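Local coordinates for protein aminopeptidase (Aneurinibacillus sp. AM-1, PDB 5IB9) that probably acts as a zinc-dependent aminopeptidase of family M28, removing residues from the N-terminal end of peptides, and carries an additional protease-associated domain, at residues A[226-231]-A[239-244]. Sequence-based numbering, arbitrary orientation.
Sequences GSHHDS and NDDASG. With ZN (zinc ion), chain C; ZN (zinc ion), chain B; BES (2-(3-amino-2-hydroxy-4-phenyl-butyrylamino)-4-methyl-pentanoic acid), chain H.
His228 and Asp240 meet at a zinc ion, which His228 NE2 and Asp240 OD1 each bind at 2.0 Å, with the ring and carboxylate planes 85° apart. OD2 of Asp240 reaches the second zinc, making this carboxylate the bridge of the two-metal centre characteristic of M28 peptidases; Asp301 completes the protein ligands of the first ion, Glu273 and His371 those of the second. The tightly packed part lies behind the metals. Following a cis peptide bond, Asp241 CB lies over one face of the His228 ring, 3.4 Å from the ring centroid. With CG anti to the backbone N (chi1 -170°), Asp241 accepts a nearly straight bond on OD2 from His228 N at 3.2 Å, while its OD1 takes Gly244 N in an Asx motif. Toward Ser231 the contact loosens: a water bridges His228 O and Asp230 O to Asp241 N, and Ser231 CB stays 3.7 Å from Asp240 O. An alanine in place of Asp241 would probably leave His228 N and Gly244 N without their carboxylate acceptor and the strand less firmly tied to the helix. On the metal side, bestatin's O2 bridges both zincs, consistent with a site that activates a shared oxygen ligand.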
ATOM      1  N   GLY A 226       1.540   4.207  20.439  1.00  9.12           N
ATOM      2  CA  GLY A 226       0.369   4.126  19.518  1.00  9.31           C
ATOM      3  C   GLY A 226      -0.908   3.592  20.226  1.00  9.82           C
ATOM      4  O   GLY A 226      -0.855   2.943  21.275  1.00  8.91           O
ATOM      5  N   SER A 227      -2.004   3.819  19.520  1.00  9.12           N
ATOM      6  CA  SER A 227      -3.355   3.291  19.855  1.00  6.85           C
ATOM      7  C   SER A 227      -4.122   3.416  18.586  1.00  9.47           C
ATOM      8  O   SER A 227      -3.644   3.977  17.594  1.00  9.06           O
ATOM      9  CB  SER A 227      -4.016   4.082  21.026  1.00  7.78           C
ATOM     10  OG  SER A 227      -3.951   5.492  20.679  1.00  9.52           O
ATOM     11  N   HIS A 228      -5.345   2.890  18.550  1.00  8.77           N
ATOM     12  CA  HIS A 228      -6.227   3.071  17.368  1.00  8.71           C
ATOM     13  C   HIS A 228      -7.524   3.771  17.741  1.00 11.03           C
ATOM     14  O   HIS A 228      -8.051   3.573  18.856  1.00  8.54           O
ATOM     15  CB  HIS A 228      -6.528   1.708  16.622  1.00  8.63           C
ATOM     16  CG  HIS A 228      -7.360   0.698  17.404  1.00  8.98           C
ATOM     17  ND1 HIS A 228      -8.750   0.608  17.234  1.00 11.28           N
ATOM     18  CD2 HIS A 228      -6.971  -0.330  18.161  1.00 11.11           C
ATOM     19  CE1 HIS A 228      -9.164  -0.440  17.990  1.00 10.35           C
ATOM     20  NE2 HIS A 228      -8.116  -0.993  18.568  1.00 11.09           N
ATOM     21  N   HIS A 229      -7.972   4.610  16.819  1.00  9.28           N
ATOM     22  CA  HIS A 229      -9.162   5.443  17.106  1.00  8.92           C
ATOM     23  C   HIS A 229     -10.474   5.011  16.503  1.00 10.24           C
ATOM     24  O   HIS A 229     -11.445   5.654  16.786  1.00 11.13           O
ATOM     25  CB  HIS A 229      -8.870   6.945  16.780  1.00  9.97           C
ATOM     26  CG  HIS A 229      -8.321   7.184  15.399  1.00  8.00           C
ATOM     27  ND1 HIS A 229      -8.855   6.836  14.180  1.00 12.68           N
ATOM     28  CD2 HIS A 229      -7.127   7.778  15.141  1.00  7.42           C
ATOM     29  CE1 HIS A 229      -8.002   7.214  13.197  1.00  7.66           C
ATOM     30  NE2 HIS A 229      -6.975   7.819  13.798  1.00 13.20           N
ATOM     31  N   ASP A 230     -10.440   3.896  15.788  1.00 10.77           N
ATOM     32  CA  ASP A 230     -11.712   3.323  15.269  1.00  9.68           C
ATOM     33  C   ASP A 230     -12.202   2.208  16.198  1.00 10.99           C
ATOM     34  O   ASP A 230     -11.446   1.658  17.025  1.00 12.97           O
ATOM     35  CB  ASP A 230     -11.498   2.729  13.887  1.00  9.79           C
ATOM     36  CG  ASP A 230     -10.537   1.559  13.829  1.00 10.65           C
ATOM     37  OD1 ASP A 230      -9.413   1.585  14.441  1.00 10.87           O
ATOM     38  OD2 ASP A 230     -10.893   0.557  13.173  1.00 12.95           O
ATOM     39  N   SER A 231     -13.526   1.965  16.022  1.00 10.79           N
ATOM     40  CA  SER A 231     -14.106   0.812  16.767  1.00 12.99           C
ATOM     41  C   SER A 231     -14.952   0.004  15.814  1.00 13.41           C
ATOM     42  O   SER A 231     -15.137   0.383  14.682  1.00 14.55           O
ATOM     43  CB  SER A 231     -14.942   1.284  17.978  1.00 14.08           C
ATOM     44  OG  SER A 231     -16.119   1.939  17.513  1.00 16.26           O
ATOM     45  N   ASN A 239     -13.555   1.024  25.654  1.00 11.27           N
ATOM     46  CA  ASN A 239     -12.269   0.392  25.997  1.00 11.96           C
ATOM     47  C   ASN A 239     -11.471   0.031  24.761  1.00 11.75           C
ATOM     48  O   ASN A 239     -10.200   0.131  24.834  1.00 12.24           O
ATOM     49  CB  ASN A 239     -12.472  -0.845  26.924  1.00 12.90           C
ATOM     50  CG  ASN A 239     -11.163  -1.167  27.614  1.00 12.91           C
ATOM     51  OD1 ASN A 239     -10.485  -0.258  28.111  1.00 12.76           O
ATOM     52  ND2 ASN A 239     -10.821  -2.443  27.618  1.00 12.58           N
ATOM     53  N   ASP A 240     -12.148  -0.441  23.707  1.00 11.64           N
ATOM     54  CA  ASP A 240     -11.509  -0.872  22.465  1.00 10.41           C
ATOM     55  C   ASP A 240     -11.806   0.211  21.433  1.00 11.80           C
ATOM     56  O   ASP A 240     -12.786   0.062  20.705  1.00 12.48           O
ATOM     57  CB  ASP A 240     -12.055  -2.286  21.954  1.00 11.39           C
ATOM     58  CG  ASP A 240     -11.280  -2.881  20.844  1.00 11.11           C
ATOM     59  OD1 ASP A 240     -10.124  -2.169  20.575  1.00 11.86           O
ATOM     60  OD2 ASP A 240     -11.548  -3.868  20.020  1.00 14.30           O
ATOM     61  N   ASP A 241     -11.032   1.312  21.230  1.00 10.82           N
ATOM     62  CA  ASP A 241      -9.774   1.537  21.905  1.00  9.18           C
ATOM     63  C   ASP A 241      -9.721   2.994  22.269  1.00 10.61           C
ATOM     64  O   ASP A 241      -8.638   3.597  22.281  1.00 10.99           O
ATOM     65  CB  ASP A 241      -8.564   1.124  21.051  1.00 10.06           C
ATOM     66  CG  ASP A 241      -7.292   1.160  21.888  1.00 10.43           C
ATOM     67  OD1 ASP A 241      -7.267   1.078  23.133  1.00  9.91           O
ATOM     68  OD2 ASP A 241      -6.171   1.304  21.189  1.00  9.60           O
ATOM     69  N   ALA A 242     -10.873   3.591  22.711  1.00 10.30           N
ATOM     70  CA  ALA A 242     -10.711   4.926  23.318  1.00  9.20           C
ATOM     71  C   ALA A 242      -9.807   4.994  24.507  1.00  9.69           C
ATOM     72  O   ALA A 242      -9.120   6.022  24.716  1.00 10.62           O
ATOM     73  CB  ALA A 242     -12.091   5.615  23.623  1.00 10.75           C
ATOM     74  N   SER A 243      -9.745   3.920  25.298  1.00  9.92           N
ATOM     75  CA  SER A 243      -8.854   3.850  26.392  1.00 10.49           C
ATOM     76  C   SER A 243      -7.415   4.109  25.967  1.00  9.69           C
ATOM     77  O   SER A 243      -6.736   4.920  26.575  1.00  9.74           O
ATOM     78  CB  SER A 243      -8.986   2.475  27.110  1.00 11.56           C
ATOM     79  OG  SER A 243      -8.490   1.428  26.303  1.00 11.16           O
ATOM     80  N   GLY A 244      -6.972   3.391  24.948  1.00 10.33           N
ATOM     81  CA  GLY A 244      -5.598   3.582  24.499  1.00 10.52           C
ATOM     82  C   GLY A 244      -5.354   4.979  23.917  1.00  9.91           C
ATOM     83  O   GLY A 244      -4.300   5.493  24.088  1.00  9.15           O
TER
HETATM   84 ZN    ZN C1002      -8.338  -2.617  19.762  1.00 13.08          ZN
HETATM   85 ZN    ZN B1001     -11.055  -4.446  18.436  1.00 15.26          ZN
HETATM   86  N2  BES H1007      -7.951  -4.979  20.695  1.00 29.66           N
HETATM   87  C1  BES H1007      -8.219  -5.967  19.649  1.00 27.97           C
HETATM   88  C6  BES H1007      -7.169  -7.070  19.756  1.00 33.25           C
HETATM   89  C7  BES H1007      -7.226  -8.014  20.953  1.00 35.98           C
HETATM   90  C8  BES H1007      -8.443  -8.491  21.501  1.00 34.28           C
HETATM   91  C12 BES H1007      -5.999  -8.449  21.501  1.00 37.64           C
HETATM   92  C9  BES H1007      -8.411  -9.393  22.585  1.00 36.77           C
HETATM   93  C11 BES H1007      -5.969  -9.354  22.598  1.00 37.15           C
HETATM   94  C10 BES H1007      -7.182  -9.813  23.135  1.00 38.14           C
HETATM   95  C2  BES H1007      -8.187  -5.294  18.272  1.00 30.12           C
HETATM   96  O2  BES H1007      -8.976  -4.131  18.514  1.00 16.18           O
HETATM   97  C3  BES H1007      -8.900  -6.228  17.355  1.00 31.36           C
HETATM   98  O3  BES H1007     -10.096  -6.416  17.547  1.00 33.29           O
HETATM   99  N1  BES H1007      -8.195  -6.848  16.472  1.00 31.73           N
HETATM  100  C4  BES H1007      -8.843  -7.837  15.606  1.00 32.45           C
HETATM  101  C13 BES H1007      -7.708  -8.325  14.722  1.00 32.18           C
HETATM  102  C14 BES H1007      -7.100  -7.247  13.818  1.00 36.21           C
HETATM  103  C15 BES H1007      -6.098  -8.003  12.955  1.00 33.67           C
HETATM  104  C16 BES H1007      -8.112  -6.452  12.990  1.00 31.23           C
HETATM  105  C5  BES H1007      -9.312  -9.081  16.349  1.00 38.43           C
HETATM  106  O1  BES H1007     -10.160  -9.838  15.792  1.00 42.14           O
HETATM  107  O4  BES H1007      -8.880  -9.385  17.476  1.00 34.51           O
HETATM  108  O   HOH W   1     -10.695   3.229  19.156  1.00 11.23           O